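Side-chain contacts in thioesterase (Streptomyces coelicolor, PDB 3QMW), which probably hydrolyses thioester bonds in the prodiginine biosynthetic pathway, using an alpha/beta hydrolase fold: residues A100-S105 / F240-G245; E113-L118 / P197-P202; P137-D142 / P216-A221. One frame throughout, in Å; residues are numbered along the deposited sequence.

The three contacts sample one alpha/beta hydrolase domain at different depths. Contact 1 lies deep in the core, at the C-terminal end of strand 99-104, and joins aromatic rings to a leucine beside the probable active site. Contact 2 is also buried but lies farther from the centre of the chain, and its chemistry reduces to a leucine against an alanine and a cysteine. Contact 3 is at the surface, where a leucine methyl and histidine ring from a loop meet methionine and alanine around helix 216-220. Strand 99-104 runs into helix 106-120, so contacts 1 and 2 draw on consecutive elements, and L101 touches A115. No contact has a hydrogen bond between its segments; several polar groups find partners outside them.

Contact 1. Residues A100-S105 / F240-G245; sequences ALFGHS and FFLNGG
H104 meets the 240-245 turn through its base and its ring, each against a different partner. The methyl CD2 of L242 comes closest, 3.7 Å from H104 CB and 3.9 Å from H104 CG, while L242 CB lies over one face of the imidazole; the two side chains slide past each other in opposite directions. In both residues CG is anti to the backbone N (chi1 177° for H104, -168° for L242), which sends each chain across to the other. The imidazole also turns its edge to the face of F241 in an edge-to-face aromatic pair, centroids 5.5 Å apart and planes at 66°. Two residues earlier on the strand, F102 receives the same methyl at the rim of its ring, F102 CE2 to L242 CD2 being 4.3 Å.

The second face of the imidazole is covered near its rim by S105 CB. Both ring nitrogens are held as well: ND1 is hydrogen-bonded to the hydroxyl of S132 and NE2 to the carbonyl oxygen of H239, which together fix the rotation of the ring. Farther out, L251 of helix 246-258 packs on both F102 and L242.

H239 is in turn hydrogen-bonded through NE2 to S105 OG, so H104 probably serves as a second-shell residue, its NE2 holding the H239 carbonyl. The arrangement is consistent with the nucleophile elbow (GxSxG) of alpha/beta hydrolases, with S105 and H239, together with D211, forming a probable catalytic triad.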
ATOM      1  N   ALA D 100     -15.365   5.025  -6.174  1.00 49.09           N
ATOM      2  CA  ALA D 100     -14.640   4.525  -7.342  1.00 47.76           C
ATOM      3  C   ALA D 100     -14.928   3.041  -7.566  1.00 46.28           C
ATOM      4  O   ALA D 100     -15.613   2.400  -6.766  1.00 46.17           O
ATOM      5  CB  ALA D 100     -13.149   4.759  -7.191  1.00 47.93           C
ATOM      6  N   LEU D 101     -14.389   2.501  -8.652  1.00 44.55           N
ATOM      7  CA  LEU D 101     -14.693   1.145  -9.061  1.00 43.21           C
ATOM      8  C   LEU D 101     -13.413   0.360  -9.219  1.00 42.39           C
ATOM      9  O   LEU D 101     -12.493   0.806  -9.917  1.00 41.66           O
ATOM     10  CB  LEU D 101     -15.478   1.140 -10.390  1.00 42.93           C
ATOM     11  CG  LEU D 101     -16.740   2.020 -10.431  1.00 41.84           C
ATOM     12  CD1 LEU D 101     -17.285   2.142 -11.840  1.00 38.07           C
ATOM     13  CD2 LEU D 101     -17.810   1.510  -9.429  1.00 39.89           C
ATOM     14  N   PHE D 102     -13.370  -0.797  -8.548  1.00 41.69           N
ATOM     15  CA  PHE D 102     -12.399  -1.850  -8.823  1.00 40.77           C
ATOM     16  C   PHE D 102     -13.071  -3.120  -9.357  1.00 40.64           C
ATOM     17  O   PHE D 102     -14.077  -3.577  -8.808  1.00 40.75           O
ATOM     18  CB  PHE D 102     -11.606  -2.260  -7.579  1.00 40.45           C
ATOM     19  CG  PHE D 102     -10.740  -3.449  -7.836  1.00 39.72           C
ATOM     20  CD1 PHE D 102      -9.514  -3.300  -8.457  1.00 38.92           C
ATOM     21  CD2 PHE D 102     -11.200  -4.726  -7.583  1.00 38.48           C
ATOM     22  CE1 PHE D 102      -8.734  -4.408  -8.765  1.00 39.21           C
ATOM     23  CE2 PHE D 102     -10.422  -5.832  -7.894  1.00 38.84           C
ATOM     24  CZ  PHE D 102      -9.193  -5.672  -8.477  1.00 38.41           C
ATOM     25  N   GLY D 103     -12.481  -3.716 -10.389  1.00 39.96           N
ATOM     26  CA  GLY D 103     -12.916  -5.015 -10.851  1.00 39.51           C
ATOM     27  C   GLY D 103     -11.757  -5.848 -11.343  1.00 39.34           C
ATOM     28  O   GLY D 103     -10.846  -5.328 -11.967  1.00 39.32           O
ATOM     29  N   HIS D 104     -11.779  -7.129 -11.078  1.00 39.33           N
ATOM     30  CA  HIS D 104     -10.762  -7.994 -11.589  1.00 39.33           C
ATOM     31  C   HIS D 104     -11.366  -8.932 -12.588  1.00 39.81           C
ATOM     32  O   HIS D 104     -12.260  -9.637 -12.278  1.00 39.89           O
ATOM     33  CB  HIS D 104     -10.147  -8.801 -10.465  1.00 39.03           C
ATOM     34  CG  HIS D 104      -9.123  -9.783 -10.923  1.00 38.22           C
ATOM     35  ND1 HIS D 104      -7.932  -9.404 -11.473  1.00 39.19           N
ATOM     36  CD2 HIS D 104      -9.102 -11.127 -10.894  1.00 37.97           C
ATOM     37  CE1 HIS D 104      -7.236 -10.465 -11.800  1.00 38.48           C
ATOM     38  NE2 HIS D 104      -7.927 -11.525 -11.462  1.00 38.08           N
ATOM     39  N   SER D 105     -10.838  -8.980 -13.788  1.00 40.21           N
ATOM     40  CA  SER D 105     -11.360  -9.906 -14.755  1.00 40.52           C
ATOM     41  C   SER D 105     -12.830  -9.592 -15.013  1.00 40.73           C
ATOM     42  O   SER D 105     -13.180  -8.494 -15.290  1.00 40.69           O
ATOM     43  CB  SER D 105     -11.162 -11.317 -14.256  1.00 40.60           C
ATOM     44  OG  SER D 105     -11.194 -12.229 -15.316  1.00 40.36           O
ATOM     45  N   PHE D 240      -4.709 -15.052 -11.530  1.00 55.06           N
ATOM     46  CA  PHE D 240      -5.310 -15.176 -10.193  1.00 55.54           C
ATOM     47  C   PHE D 240      -4.449 -14.646  -9.027  1.00 55.65           C
ATOM     48  O   PHE D 240      -4.734 -14.930  -7.852  1.00 55.65           O
ATOM     49  CB  PHE D 240      -5.698 -16.638  -9.933  1.00 55.64           C
ATOM     50  CG  PHE D 240      -7.067 -16.988 -10.423  1.00 56.50           C
ATOM     51  CD1 PHE D 240      -7.241 -17.658 -11.632  1.00 57.14           C
ATOM     52  CD2 PHE D 240      -8.188 -16.643  -9.676  1.00 57.29           C
ATOM     53  CE1 PHE D 240      -8.513 -17.983 -12.089  1.00 57.52           C
ATOM     54  CE2 PHE D 240      -9.465 -16.959 -10.124  1.00 57.96           C
ATOM     55  CZ  PHE D 240      -9.628 -17.631 -11.335  1.00 58.13           C
ATOM     56  N   PHE D 241      -3.429 -13.852  -9.341  1.00 55.78           N
ATOM     57  CA  PHE D 241      -2.587 -13.229  -8.309  1.00 55.92           C
ATOM     58  C   PHE D 241      -3.394 -12.654  -7.120  1.00 56.00           C
ATOM     59  O   PHE D 241      -2.935 -12.705  -5.969  1.00 56.30           O
ATOM     60  CB  PHE D 241      -1.676 -12.139  -8.919  1.00 55.96           C
ATOM     61  CG  PHE D 241      -2.396 -10.863  -9.332  1.00 55.35           C
ATOM     62  CD1 PHE D 241      -2.890  -9.976  -8.381  1.00 55.12           C
ATOM     63  CD2 PHE D 241      -2.536 -10.533 -10.669  1.00 54.77           C
ATOM     64  CE1 PHE D 241      -3.531  -8.809  -8.766  1.00 55.63           C
ATOM     65  CE2 PHE D 241      -3.170  -9.363 -11.060  1.00 54.79           C
ATOM     66  CZ  PHE D 241      -3.669  -8.503 -10.114  1.00 54.89           C
ATOM     67  N   LEU D 242      -4.593 -12.138  -7.415  1.00 55.64           N
ATOM     68  CA  LEU D 242      -5.445 -11.429  -6.448  1.00 55.28           C
ATOM     69  C   LEU D 242      -5.728 -12.198  -5.158  1.00 54.97           C
ATOM     70  O   LEU D 242      -5.976 -11.592  -4.116  1.00 55.12           O
ATOM     71  CB  LEU D 242      -6.784 -11.061  -7.110  1.00 55.22           C
ATOM     72  CG  LEU D 242      -7.673 -10.085  -6.340  1.00 54.43           C
ATOM     73  CD1 LEU D 242      -6.920  -8.798  -6.119  1.00 54.75           C
ATOM     74  CD2 LEU D 242      -8.954  -9.824  -7.072  1.00 53.09           C
ATOM     75  N   ASN D 243      -5.707 -13.522  -5.231  1.00 54.68           N
ATOM     76  CA  ASN D 243      -5.983 -14.352  -4.065  1.00 54.52           C
ATOM     77  C   ASN D 243      -4.962 -14.135  -2.946  1.00 54.17           C
ATOM     78  O   ASN D 243      -5.339 -14.005  -1.783  1.00 54.94           O
ATOM     79  CB  ASN D 243      -6.022 -15.834  -4.462  1.00 54.78           C
ATOM     80  CG  ASN D 243      -7.037 -16.122  -5.564  1.00 55.06           C
ATOM     81  OD1 ASN D 243      -8.143 -15.560  -5.582  1.00 54.06           O
ATOM     82  ND2 ASN D 243      -6.661 -17.000  -6.491  1.00 55.46           N
ATOM     83  N   GLY D 244      -3.678 -14.091  -3.296  1.00 53.31           N
ATOM     84  CA  GLY D 244      -2.620 -13.896  -2.311  1.00 52.52           C
ATOM     85  C   GLY D 244      -1.257 -13.771  -2.965  1.00 52.01           C
ATOM     86  O   GLY D 244      -1.075 -14.169  -4.128  1.00 52.47           O
ATOM     87  N   GLY D 245      -0.304 -13.201  -2.234  1.00 50.85           N
ATOM     88  CA  GLY D 245       1.077 -13.100  -2.701  1.00 50.04           C
ATOM     89  C   GLY D 245       1.578 -11.673  -2.862  1.00 49.18           C
ATOM     90  O   GLY D 245       0.872 -10.724  -2.513  1.00 49.03           O
TER

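Contact 2. Residues E113-L118 / P197-P202; sequences EVACVL and PPLDCP
L199 reaches from the loop before strand 203-208 to A115 and C116 on helix 106-120, and it makes the contact almost single-handed. Its CB points toward the helix but stays clear of every atom in 113-118. The next carbon, CG, is placed anti to the carbonyl carbon (chi1 -76°), and this carries the isopropyl end onward to the helix surface while the backbone remains apart: the nearest CA atoms, those of C116 and L199, are still 7.6 Å from each other.

At CG the chain forks, and both methyls face the corner formed by A115 and C116, CD1 being the nearer to the alanine, with L199 CD1 and A115 CB 4.1 Å apart. CD2 comes only loosely up to the helix backbone, where L199 CD2 is 4.5 Å from C116 N. The thiol of C116 borders this patch, its SG about 4.5 Å from L199 CD1. The contact is van der Waals in nature, without a hydrogen bond between the segments.

Polar bonds outside the pair set the loop in place. R119, one turn farther along the same helix, is hydrogen-bonded through NH1 to P198 O, and L199 O accepts a bond from the hydroxyl of T226. Backbone bonds from L199 to Y225 and T227 add to this hold.

L199 also rests on Y112 and R119 of helix 106-120, so it spans about two turns of it. Beyond the pair, A115 meets strand 99-104, V114 packs on helix 79-91, and P202 is bonded through its backbone to L129 of strand 129-132.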
ATOM      1  N   GLU D 113     -18.987  -1.467 -17.521  1.00 49.06           N
ATOM      2  CA  GLU D 113     -20.400  -1.424 -17.888  1.00 49.50           C
ATOM      3  C   GLU D 113     -21.279  -0.699 -16.877  1.00 49.76           C
ATOM      4  O   GLU D 113     -22.122   0.094 -17.272  1.00 50.13           O
ATOM      5  CB  GLU D 113     -20.925  -2.828 -18.120  1.00 49.52           C
ATOM      6  CG  GLU D 113     -20.407  -3.437 -19.408  1.00 50.33           C
ATOM      7  CD  GLU D 113     -21.076  -2.867 -20.641  1.00 51.46           C
ATOM      8  OE1 GLU D 113     -22.312  -2.642 -20.617  1.00 53.01           O
ATOM      9  OE2 GLU D 113     -20.359  -2.654 -21.642  1.00 52.24           O
ATOM     10  N   VAL D 114     -21.094  -0.957 -15.590  1.00 50.19           N
ATOM     11  CA  VAL D 114     -21.817  -0.194 -14.563  1.00 50.90           C
ATOM     12  C   VAL D 114     -21.448   1.303 -14.597  1.00 51.52           C
ATOM     13  O   VAL D 114     -22.288   2.166 -14.301  1.00 51.34           O
ATOM     14  CB  VAL D 114     -21.557  -0.742 -13.134  1.00 51.01           C
ATOM     15  CG1 VAL D 114     -22.010   0.270 -12.071  1.00 50.77           C
ATOM     16  CG2 VAL D 114     -22.245  -2.096 -12.941  1.00 50.32           C
ATOM     17  N   ALA D 115     -20.194   1.604 -14.946  1.00 52.12           N
ATOM     18  CA  ALA D 115     -19.739   2.991 -15.065  1.00 52.52           C
ATOM     19  C   ALA D 115     -20.557   3.714 -16.126  1.00 52.92           C
ATOM     20  O   ALA D 115     -21.176   4.747 -15.860  1.00 52.82           O
ATOM     21  CB  ALA D 115     -18.261   3.037 -15.412  1.00 52.45           C
ATOM     22  N   CYS D 116     -20.566   3.146 -17.324  1.00 53.51           N
ATOM     23  CA  CYS D 116     -21.390   3.645 -18.413  1.00 54.36           C
ATOM     24  C   CYS D 116     -22.852   3.829 -17.996  1.00 54.88           C
ATOM     25  O   CYS D 116     -23.431   4.894 -18.185  1.00 55.20           O
ATOM     26  CB  CYS D 116     -21.302   2.688 -19.600  1.00 54.35           C
ATOM     27  SG  CYS D 116     -19.609   2.514 -20.256  1.00 55.80           S
ATOM     28  N   VAL D 117     -23.441   2.795 -17.414  1.00 55.45           N
ATOM     29  CA  VAL D 117     -24.857   2.827 -17.052  1.00 55.77           C
ATOM     30  C   VAL D 117     -25.196   3.947 -16.061  1.00 56.40           C
ATOM     31  O   VAL D 117     -26.273   4.523 -16.134  1.00 56.55           O
ATOM     32  CB  VAL D 117     -25.323   1.450 -16.521  1.00 55.65           C
ATOM     33  CG1 VAL D 117     -26.722   1.538 -15.910  1.00 55.38           C
ATOM     34  CG2 VAL D 117     -25.274   0.414 -17.648  1.00 55.07           C
ATOM     35  N   LEU D 118     -24.289   4.263 -15.147  1.00 57.22           N
ATOM     36  CA  LEU D 118     -24.516   5.371 -14.217  1.00 58.06           C
ATOM     37  C   LEU D 118     -24.365   6.742 -14.914  1.00 58.92           C
ATOM     38  O   LEU D 118     -24.941   7.740 -14.465  1.00 58.86           O
ATOM     39  CB  LEU D 118     -23.578   5.264 -13.011  1.00 58.04           C
ATOM     40  CG  LEU D 118     -23.870   4.092 -12.061  1.00 58.21           C
ATOM     41  CD1 LEU D 118     -22.652   3.792 -11.197  1.00 58.33           C
ATOM     42  CD2 LEU D 118     -25.089   4.363 -11.189  1.00 57.32           C
ATOM     43  N   PRO D 197     -19.128   6.297 -26.566  1.00 64.67           N
ATOM     44  CA  PRO D 197     -18.058   7.258 -26.356  1.00 64.50           C
ATOM     45  C   PRO D 197     -17.134   6.854 -25.204  1.00 64.46           C
ATOM     46  O   PRO D 197     -17.430   5.884 -24.492  1.00 64.47           O
ATOM     47  CB  PRO D 197     -18.810   8.552 -26.029  1.00 64.53           C
ATOM     48  CG  PRO D 197     -20.157   8.133 -25.537  1.00 64.55           C
ATOM     49  CD  PRO D 197     -20.367   6.692 -25.870  1.00 64.70           C
ATOM     50  N   PRO D 198     -16.015   7.583 -25.023  1.00 64.34           N
ATOM     51  CA  PRO D 198     -15.105   7.314 -23.907  1.00 64.09           C
ATOM     52  C   PRO D 198     -15.553   7.962 -22.599  1.00 63.76           C
ATOM     53  O   PRO D 198     -16.313   8.924 -22.607  1.00 63.24           O
ATOM     54  CB  PRO D 198     -13.776   7.912 -24.388  1.00 64.18           C
ATOM     55  CG  PRO D 198     -14.176   9.042 -25.275  1.00 64.31           C
ATOM     56  CD  PRO D 198     -15.495   8.645 -25.910  1.00 64.36           C
ATOM     57  N   LEU D 199     -15.072   7.416 -21.488  1.00 63.91           N
ATOM     58  CA  LEU D 199     -15.381   7.927 -20.152  1.00 63.99           C
ATOM     59  C   LEU D 199     -14.464   9.094 -19.758  1.00 64.01           C
ATOM     60  O   LEU D 199     -13.296   9.142 -20.157  1.00 64.12           O
ATOM     61  CB  LEU D 199     -15.242   6.797 -19.134  1.00 64.03           C
ATOM     62  CG  LEU D 199     -16.388   5.781 -19.119  1.00 64.04           C
ATOM     63  CD1 LEU D 199     -15.941   4.469 -18.473  1.00 63.86           C
ATOM     64  CD2 LEU D 199     -17.624   6.356 -18.404  1.00 63.74           C
ATOM     65  N   ASP D 200     -14.990  10.030 -18.967  1.00 63.65           N
ATOM     66  CA  ASP D 200     -14.205  11.199 -18.551  1.00 63.36           C
ATOM     67  C   ASP D 200     -13.378  10.956 -17.279  1.00 62.68           C
ATOM     68  O   ASP D 200     -12.442  11.718 -16.996  1.00 62.64           O
ATOM     69  CB  ASP D 200     -15.111  12.423 -18.361  1.00 63.63           C
ATOM     70  CG  ASP D 200     -15.749  12.894 -19.664  1.00 64.51           C
ATOM     71  OD1 ASP D 200     -15.140  12.699 -20.745  1.00 64.20           O
ATOM     72  OD2 ASP D 200     -16.862  13.475 -19.600  1.00 65.37           O
ATOM     73  N   CYS D 201     -13.722   9.917 -16.515  1.00 61.68           N
ATOM     74  CA  CYS D 201     -12.987   9.597 -15.283  1.00 60.84           C
ATOM     75  C   CYS D 201     -11.628   8.963 -15.608  1.00 59.75           C
ATOM     76  O   CYS D 201     -11.440   8.418 -16.703  1.00 59.35           O
ATOM     77  CB  CYS D 201     -13.799   8.666 -14.368  1.00 60.98           C
ATOM     78  SG  CYS D 201     -13.768   6.916 -14.853  1.00 61.17           S
ATOM     79  N   PRO D 202     -10.676   9.048 -14.660  1.00 58.25           N
ATOM     80  CA  PRO D 202      -9.348   8.483 -14.847  1.00 57.41           C
ATOM     81  C   PRO D 202      -9.307   6.988 -14.552  1.00 56.45           C
ATOM     82  O   PRO D 202      -9.976   6.511 -13.637  1.00 56.23           O
ATOM     83  CB  PRO D 202      -8.496   9.269 -13.853  1.00 57.42           C
ATOM     84  CG  PRO D 202      -9.420   9.613 -12.765  1.00 57.75           C
ATOM     85  CD  PRO D 202     -10.778   9.783 -13.387  1.00 58.22           C
TER

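Contact 3. Residues P137-D142 / P216-A221; sequences PHLYGD and PEMVEA
Apolar contacts between L139 and the residues M218 and A221 of the 216-221 segment carry this meeting. One methyl does the touching: L139 CD1 is 4.0 Å from M218 CG and 4.1 Å from A221 CB, and it also lies close to the backbone of M218, 4.0 Å from its CA. Although M218 and A221 are three positions apart, they come together against the same leucine methyl. The L139 and M218 side chains cross at about a right angle. Since M218 runs on extended past CG (chi2 170°), its sulfur and CE continue beyond the leucine.

The one aromatic ring in the contact is that of H138. It approaches the methyl of A221 obliquely, with H138 CE1 and A221 CB 4.1 Å apart. Its CG sits between the backbone N and the carbonyl carbon (chi1 71°), which brings the ring round to the helix although the CB itself is not aimed there.

Polar groups look to other residues. H138 ND1 is hydrogen-bonded to the hydroxyl of Y225, which helps to hold the ring beside A221. One guanidinium nitrogen, R135 NH1, serves both the L139 carbonyl, by a hydrogen bond, and the D142 carboxylate, by a salt bridge. A backbone hydrogen bond between M218 and A136 ties the two elements together.

On another side of the helix, V219 packs against strand 203-208. The contact thus joins the loop after strand 129-132 to the short helix after the neighbouring strand 203-208, as in the alpha/beta hydrolase fold, and M218 lies near the probable Ser-His-Asp triad without touching it.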
ATOM      1  N   PRO D 137     -12.669  -4.072 -23.343  1.00 53.50           N
ATOM      2  CA  PRO D 137     -14.038  -4.518 -23.650  1.00 54.35           C
ATOM      3  C   PRO D 137     -14.286  -4.993 -25.093  1.00 55.39           C
ATOM      4  O   PRO D 137     -14.798  -6.102 -25.295  1.00 54.83           O
ATOM      5  CB  PRO D 137     -14.882  -3.288 -23.330  1.00 54.30           C
ATOM      6  CG  PRO D 137     -14.116  -2.597 -22.256  1.00 53.95           C
ATOM      7  CD  PRO D 137     -12.671  -2.856 -22.511  1.00 53.48           C
ATOM      8  N   HIS D 138     -13.892  -4.196 -26.085  1.00 56.85           N
ATOM      9  CA  HIS D 138     -14.047  -4.613 -27.485  1.00 58.22           C
ATOM     10  C   HIS D 138     -13.390  -5.963 -27.795  1.00 59.31           C
ATOM     11  O   HIS D 138     -13.772  -6.615 -28.776  1.00 59.54           O
ATOM     12  CB  HIS D 138     -13.550  -3.536 -28.473  1.00 58.40           C
ATOM     13  CG  HIS D 138     -12.059  -3.361 -28.509  1.00 58.85           C
ATOM     14  ND1 HIS D 138     -11.417  -2.298 -27.907  1.00 59.16           N
ATOM     15  CD2 HIS D 138     -11.087  -4.099 -29.101  1.00 58.87           C
ATOM     16  CE1 HIS D 138     -10.114  -2.399 -28.113  1.00 58.92           C
ATOM     17  NE2 HIS D 138      -9.888  -3.486 -28.832  1.00 58.20           N
ATOM     18  N   LEU D 139     -12.418  -6.378 -26.973  1.00 60.33           N
ATOM     19  CA  LEU D 139     -11.721  -7.656 -27.174  1.00 61.31           C
ATOM     20  C   LEU D 139     -12.441  -8.849 -26.541  1.00 62.16           C
ATOM     21  O   LEU D 139     -11.920  -9.964 -26.592  1.00 62.20           O
ATOM     22  CB  LEU D 139     -10.274  -7.592 -26.638  1.00 61.48           C
ATOM     23  CG  LEU D 139      -9.213  -6.837 -27.451  1.00 61.59           C
ATOM     24  CD1 LEU D 139      -7.976  -6.537 -26.602  1.00 61.48           C
ATOM     25  CD2 LEU D 139      -8.832  -7.636 -28.700  1.00 61.94           C
ATOM     26  N   TYR D 140     -13.622  -8.630 -25.955  1.00 63.30           N
ATOM     27  CA  TYR D 140     -14.373  -9.716 -25.297  1.00 64.26           C
ATOM     28  C   TYR D 140     -15.389 -10.394 -26.234  1.00 64.99           C
ATOM     29  O   TYR D 140     -16.206  -9.713 -26.857  1.00 65.20           O
ATOM     30  CB  TYR D 140     -15.091  -9.205 -24.033  1.00 64.20           C
ATOM     31  CG  TYR D 140     -14.304  -9.361 -22.743  1.00 64.54           C
ATOM     32  CD1 TYR D 140     -14.168 -10.606 -22.128  1.00 64.71           C
ATOM     33  CD2 TYR D 140     -13.713  -8.259 -22.126  1.00 65.01           C
ATOM     34  CE1 TYR D 140     -13.458 -10.753 -20.943  1.00 64.89           C
ATOM     35  CE2 TYR D 140     -13.002  -8.392 -20.940  1.00 65.02           C
ATOM     36  CZ  TYR D 140     -12.878  -9.637 -20.350  1.00 65.47           C
ATOM     37  OH  TYR D 140     -12.171  -9.756 -19.167  1.00 66.43           O
ATOM     38  N   GLY D 141     -15.344 -11.729 -26.302  1.00 65.90           N
ATOM     39  CA  GLY D 141     -16.284 -12.513 -27.116  1.00 66.58           C
ATOM     40  C   GLY D 141     -15.733 -13.817 -27.693  1.00 67.34           C
ATOM     41  O   GLY D 141     -16.465 -14.803 -27.811  1.00 67.82           O
ATOM     42  N   ASP D 142     -14.448 -13.835 -28.046  1.00 67.99           N
ATOM     43  CA  ASP D 142     -13.864 -14.954 -28.807  1.00 68.61           C
ATOM     44  C   ASP D 142     -13.751 -16.287 -28.054  1.00 68.79           C
ATOM     45  O   ASP D 142     -13.679 -17.348 -28.684  1.00 68.90           O
ATOM     46  CB  ASP D 142     -12.488 -14.569 -29.398  1.00 68.78           C
ATOM     47  CG  ASP D 142     -11.383 -14.474 -28.345  1.00 69.93           C
ATOM     48  OD1 ASP D 142     -11.667 -14.060 -27.197  1.00 71.24           O
ATOM     49  OD2 ASP D 142     -10.217 -14.792 -28.683  1.00 70.99           O
ATOM     50  N   PRO D 216      -0.174  -7.440 -21.729  1.00 64.54           N
ATOM     51  CA  PRO D 216       0.050  -5.994 -21.742  1.00 64.63           C
ATOM     52  C   PRO D 216      -0.684  -5.256 -22.873  1.00 64.66           C
ATOM     53  O   PRO D 216      -1.392  -4.273 -22.626  1.00 64.43           O
ATOM     54  CB  PRO D 216       1.569  -5.884 -21.917  1.00 64.64           C
ATOM     55  CG  PRO D 216       2.105  -7.101 -21.273  1.00 64.51           C
ATOM     56  CD  PRO D 216       1.062  -8.181 -21.414  1.00 64.55           C
ATOM     57  N   GLU D 217      -0.510  -5.739 -24.099  1.00 64.67           N
ATOM     58  CA  GLU D 217      -1.201  -5.168 -25.262  1.00 64.77           C
ATOM     59  C   GLU D 217      -2.739  -5.167 -25.115  1.00 64.36           C
ATOM     60  O   GLU D 217      -3.403  -4.233 -25.581  1.00 64.27           O
ATOM     61  CB  GLU D 217      -0.778  -5.894 -26.552  1.00 64.92           C
ATOM     62  CG  GLU D 217      -1.151  -7.382 -26.590  1.00 65.68           C
ATOM     63  CD  GLU D 217      -0.624  -8.121 -27.816  1.00 66.95           C
ATOM     64  OE1 GLU D 217      -0.271  -7.425 -28.797  1.00 67.63           O
ATOM     65  OE2 GLU D 217      -0.555  -9.376 -27.804  1.00 66.65           O
ATOM     66  N   MET D 218      -3.294  -6.197 -24.468  1.00 63.79           N
ATOM     67  CA  MET D 218      -4.736  -6.268 -24.203  1.00 63.53           C
ATOM     68  C   MET D 218      -5.146  -5.235 -23.164  1.00 62.78           C
ATOM     69  O   MET D 218      -6.180  -4.582 -23.295  1.00 62.50           O
ATOM     70  CB  MET D 218      -5.150  -7.661 -23.704  1.00 63.89           C
ATOM     71  CG  MET D 218      -5.136  -8.752 -24.762  1.00 64.96           C
ATOM     72  SD  MET D 218      -5.338 -10.421 -24.077  1.00 66.98           S
ATOM     73  CE  MET D 218      -5.086 -11.410 -25.554  1.00 65.62           C
ATOM     74  N   VAL D 219      -4.327  -5.096 -22.130  1.00 62.24           N
ATOM     75  CA  VAL D 219      -4.598  -4.144 -21.060  1.00 61.95           C
ATOM     76  C   VAL D 219      -4.314  -2.729 -21.547  1.00 61.64           C
ATOM     77  O   VAL D 219      -5.011  -1.786 -21.178  1.00 61.51           O
ATOM     78  CB  VAL D 219      -3.763  -4.452 -19.804  1.00 62.01           C
ATOM     79  CG1 VAL D 219      -4.159  -3.524 -18.652  1.00 61.58           C
ATOM     80  CG2 VAL D 219      -3.946  -5.915 -19.406  1.00 61.99           C
ATOM     81  N   GLU D 220      -3.295  -2.589 -22.387  1.00 61.32           N
ATOM     82  CA  GLU D 220      -3.019  -1.323 -23.047  1.00 61.12           C
ATOM     83  C   GLU D 220      -4.240  -0.834 -23.817  1.00 60.41           C
ATOM     84  O   GLU D 220      -4.492   0.366 -23.874  1.00 60.54           O
ATOM     85  CB  GLU D 220      -1.836  -1.465 -24.009  1.00 61.54           C
ATOM     86  CG  GLU D 220      -1.374  -0.145 -24.680  1.00 62.61           C
ATOM     87  CD  GLU D 220      -0.748   0.846 -23.702  1.00 63.91           C
ATOM     88  OE1 GLU D 220      -0.132   0.405 -22.703  1.00 65.74           O
ATOM     89  OE2 GLU D 220      -0.864   2.067 -23.936  1.00 64.23           O
ATOM     90  N   ALA D 221      -4.997  -1.764 -24.397  1.00 59.66           N
ATOM     91  CA  ALA D 221      -6.178  -1.433 -25.211  1.00 59.02           C
ATOM     92  C   ALA D 221      -7.299  -0.668 -24.477  1.00 58.45           C
ATOM     93  O   ALA D 221      -8.216  -0.166 -25.116  1.00 58.57           O
ATOM     94  CB  ALA D 221      -6.735  -2.708 -25.866  1.00 58.88           C
TER